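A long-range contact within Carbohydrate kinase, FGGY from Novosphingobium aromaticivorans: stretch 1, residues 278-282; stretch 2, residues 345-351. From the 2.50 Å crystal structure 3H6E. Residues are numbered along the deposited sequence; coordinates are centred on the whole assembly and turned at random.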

ATOM      1  N   GLU A 278     -12.441  -7.149  11.999  1.00 25.57           N
ATOM      2  CA  GLU A 278     -11.967  -7.816  10.790  1.00 26.41           C
ATOM      3  C   GLU A 278     -13.033  -7.885   9.698  1.00 28.79           C
ATOM      4  O   GLU A 278     -12.724  -7.754   8.512  1.00 31.15           O
ATOM      5  N   ALA A 279     -14.283  -8.089  10.096  1.00 27.49           N
ATOM      6  CA  ALA A 279     -15.361  -8.277   9.134  1.00 25.36           C
ATOM      7  C   ALA A 279     -15.711  -7.002   8.378  1.00 28.10           C
ATOM      8  O   ALA A 279     -16.384  -7.049   7.349  1.00 30.62           O
ATOM      9  N   ARG A 280     -15.260  -5.860   8.882  1.00 28.23           N
ATOM     10  CA  ARG A 280     -15.563  -4.597   8.221  1.00 27.65           C
ATOM     11  C   ARG A 280     -14.369  -4.061   7.433  1.00 27.77           C
ATOM     12  O   ARG A 280     -14.265  -2.862   7.165  1.00 28.02           O
ATOM     13  N   ASP A 281     -13.482  -4.979   7.057  1.00 26.34           N
ATOM     14  CA  ASP A 281     -12.384  -4.697   6.138  1.00 25.77           C
ATOM     15  C   ASP A 281     -11.318  -3.767   6.733  1.00 25.10           C
ATOM     16  O   ASP A 281     -10.852  -2.835   6.076  1.00 23.68           O
ATOM     17  N   CYS A 282     -10.938  -4.030   7.980  1.00 25.65           N
ATOM     18  CA  CYS A 282      -9.822  -3.334   8.611  1.00 23.36           C
ATOM     19  C   CYS A 282      -8.624  -4.272   8.709  1.00 24.02           C
ATOM     20  O   CYS A 282      -8.771  -5.490   8.611  1.00 25.64           O
ATOM     21  N   GLY A 345     -19.129  -8.174   0.182  1.00 29.79           N
ATOM     22  CA  GLY A 345     -18.020  -8.811   0.864  1.00 30.08           C
ATOM     23  C   GLY A 345     -16.811  -7.924   1.112  1.00 30.64           C
ATOM     24  O   GLY A 345     -15.812  -8.379   1.660  1.00 30.29           O
ATOM     25  N   PHE A 346     -16.896  -6.656   0.725  1.00 29.20           N
ATOM     26  CA  PHE A 346     -15.757  -5.756   0.853  1.00 27.37           C
ATOM     27  C   PHE A 346     -16.142  -4.433   1.498  1.00 30.17           C
ATOM     28  O   PHE A 346     -17.251  -3.929   1.302  1.00 29.84           O
ATOM     29  N   GLY A 347     -15.215  -3.870   2.263  1.00 26.51           N
ATOM     30  CA  GLY A 347     -15.434  -2.584   2.891  1.00 25.96           C
ATOM     31  C   GLY A 347     -16.134  -2.669   4.233  1.00 28.27           C
ATOM     32  O   GLY A 347     -16.297  -3.755   4.797  1.00 27.23           O
ATOM     33  N   PRO A 348     -16.548  -1.508   4.757  1.00 29.52           N
ATOM     34  CA  PRO A 348     -17.229  -1.388   6.049  1.00 29.68           C
ATOM     35  C   PRO A 348     -18.644  -1.956   6.012  1.00 30.53           C
ATOM     36  O   PRO A 348     -19.161  -2.342   7.057  1.00 31.34           O
ATOM     37  N   TYR A 349     -19.257  -2.006   4.833  1.00 29.21           N
ATOM     38  CA  TYR A 349     -20.632  -2.486   4.709  1.00 30.89           C
ATOM     39  C   TYR A 349     -20.736  -3.689   3.780  1.00 31.46           C
ATOM     40  O   TYR A 349     -21.446  -3.629   2.774  1.00 31.53           O
ATOM     41  N   PRO A 350     -20.051  -4.789   4.130  1.00 30.10           N
ATOM     42  CA  PRO A 350     -19.893  -5.937   3.232  1.00 31.09           C
ATOM     43  C   PRO A 350     -21.212  -6.395   2.629  1.00 34.22           C
ATOM     44  O   PRO A 350     -21.238  -6.770   1.457  1.00 33.71           O
ATOM     45  N   HIS A 351     -22.285  -6.359   3.420  1.00 35.85           N
ATOM     46  CA  HIS A 351     -23.586  -6.865   2.984  1.00 35.93           C
ATOM     47  C   HIS A 351     -24.660  -5.786   2.825  1.00 36.64           C
ATOM     48  O   HIS A 351     -25.853  -6.094   2.800  1.00 38.53           O
TER

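Small contacts between distant segments often include a side chain that reads the backbone of its partner, and the pairing of residues 278-282 with 345-351, burying 289 Å² in all, illustrates the principle. D281 points its CA-to-CB bond toward the second stretch. With chi1 at -134°, between the standard wells, its carboxylate accepts a hydrogen bond from the backbone of G347, N to OD2 2.5 Å, short and nearly linear at 169°. The same OD2 lies 3.8 Å from CB of F346, whose CA-to-CB bond points away overall, though CB still touches the first stretch.

R280 covers the most surface, although its CA-to-CB bond runs sideways. Its chain, m at chi1, t at chi2 and p at chi3, lays the guanidinium beside P348, with the proline CB over one face, 4.2 Å from NH2. NH1 comes within 2.6 Å of P348 O, yet the angle is too poor for a hydrogen bond. Y349, chi1 m, adds at most a weak cation-pi attraction, its ring centroid 5.5 Å from R280 CZ.

P348 is buried, its CA-to-CB bond running sideways, and its CA makes a CA-H...O contact with R280 O at 3.5 Å. Nearby, P350 points its CA-to-CB bond toward the first stretch and sets CG 3.2 Å from A279 O, so a proline ring packs directly against a backbone carbonyl.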

ATOM      1  CB  GLU A 278     -11.467  -9.229  11.101  1.00 27.48           C
ATOM      2  CG  GLU A 278     -11.053 -10.007   9.858  1.00 27.27           C
ATOM      3  CD  GLU A 278     -10.690 -11.450  10.153  1.00 28.59           C
ATOM      4  OE1 GLU A 278     -10.881 -11.890  11.309  1.00 29.64           O
ATOM      5  OE2 GLU A 278     -10.220 -12.143   9.224  1.00 27.85           O
ATOM      6  CB  ALA A 279     -16.587  -8.840   9.819  1.00 26.11           C
ATOM      7  CB  ARG A 280     -16.124  -3.573   9.213  1.00 27.68           C
ATOM      8  CG  ARG A 280     -17.631  -3.710   9.397  1.00 26.96           C
ATOM      9  CD  ARG A 280     -18.130  -3.122  10.705  1.00 27.71           C
ATOM     10  NE  ARG A 280     -18.101  -1.663  10.726  1.00 31.28           N
ATOM     11  CZ  ARG A 280     -18.969  -0.886  10.089  1.00 28.64           C
ATOM     12  NH1 ARG A 280     -19.933  -1.426   9.364  1.00 32.38           N
ATOM     13  NH2 ARG A 280     -18.866   0.431  10.173  1.00 30.19           N
ATOM     14  CB  ASP A 281     -12.923  -4.139   4.815  1.00 25.78           C
ATOM     15  CG  ASP A 281     -12.280  -4.794   3.602  1.00 27.60           C
ATOM     16  OD1 ASP A 281     -11.146  -5.297   3.739  1.00 27.24           O
ATOM     17  OD2 ASP A 281     -12.910  -4.824   2.519  1.00 25.63           O
ATOM     18  CB  CYS A 282     -10.210  -2.830  10.003  1.00 23.37           C
ATOM     19  SG  CYS A 282     -11.499  -1.552  10.024  1.00 23.90           S
ATOM     20  CB  PHE A 346     -15.125  -5.500  -0.516  1.00 27.55           C
ATOM     21  CG  PHE A 346     -14.628  -6.744  -1.193  1.00 28.87           C
ATOM     22  CD1 PHE A 346     -13.307  -7.143  -1.054  1.00 31.17           C
ATOM     23  CD2 PHE A 346     -15.479  -7.517  -1.962  1.00 28.97           C
ATOM     24  CE1 PHE A 346     -12.846  -8.288  -1.674  1.00 29.42           C
ATOM     25  CE2 PHE A 346     -15.025  -8.663  -2.584  1.00 30.42           C
ATOM     26  CZ  PHE A 346     -13.704  -9.048  -2.439  1.00 31.34           C
ATOM     27  CB  PRO A 348     -17.283   0.127   6.277  1.00 26.21           C
ATOM     28  CG  PRO A 348     -16.263   0.701   5.352  1.00 25.54           C
ATOM     29  CD  PRO A 348     -16.256  -0.194   4.165  1.00 24.82           C
ATOM     30  CB  TYR A 349     -21.538  -1.376   4.173  1.00 32.21           C
ATOM     31  CG  TYR A 349     -21.440  -0.070   4.924  1.00 29.93           C
ATOM     32  CD1 TYR A 349     -22.276   0.199   6.000  1.00 32.20           C
ATOM     33  CD2 TYR A 349     -20.517   0.896   4.554  1.00 29.32           C
ATOM     34  CE1 TYR A 349     -22.189   1.394   6.688  1.00 31.77           C
ATOM     35  CE2 TYR A 349     -20.425   2.095   5.234  1.00 29.69           C
ATOM     36  CZ  TYR A 349     -21.263   2.336   6.299  1.00 30.17           C
ATOM     37  OH  TYR A 349     -21.180   3.528   6.972  1.00 30.29           O
ATOM     38  CB  PRO A 350     -19.343  -7.027   4.153  1.00 32.52           C
ATOM     39  CG  PRO A 350     -18.697  -6.302   5.260  1.00 31.31           C
ATOM     40  CD  PRO A 350     -19.507  -5.061   5.470  1.00 30.38           C
ATOM     41  CB  HIS A 351     -24.089  -7.941   3.947  1.00 34.05           C
ATOM     42  CG  HIS A 351     -23.163  -9.111   4.082  1.00 38.66           C
ATOM     43  ND1 HIS A 351     -22.613  -9.490   5.287  1.00 38.23           N
ATOM     44  CD2 HIS A 351     -22.683  -9.979   3.159  1.00 38.95           C
ATOM     45  CE1 HIS A 351     -21.836 -10.542   5.102  1.00 38.60           C
ATOM     46  NE2 HIS A 351     -21.864 -10.861   3.821  1.00 39.54           N
TER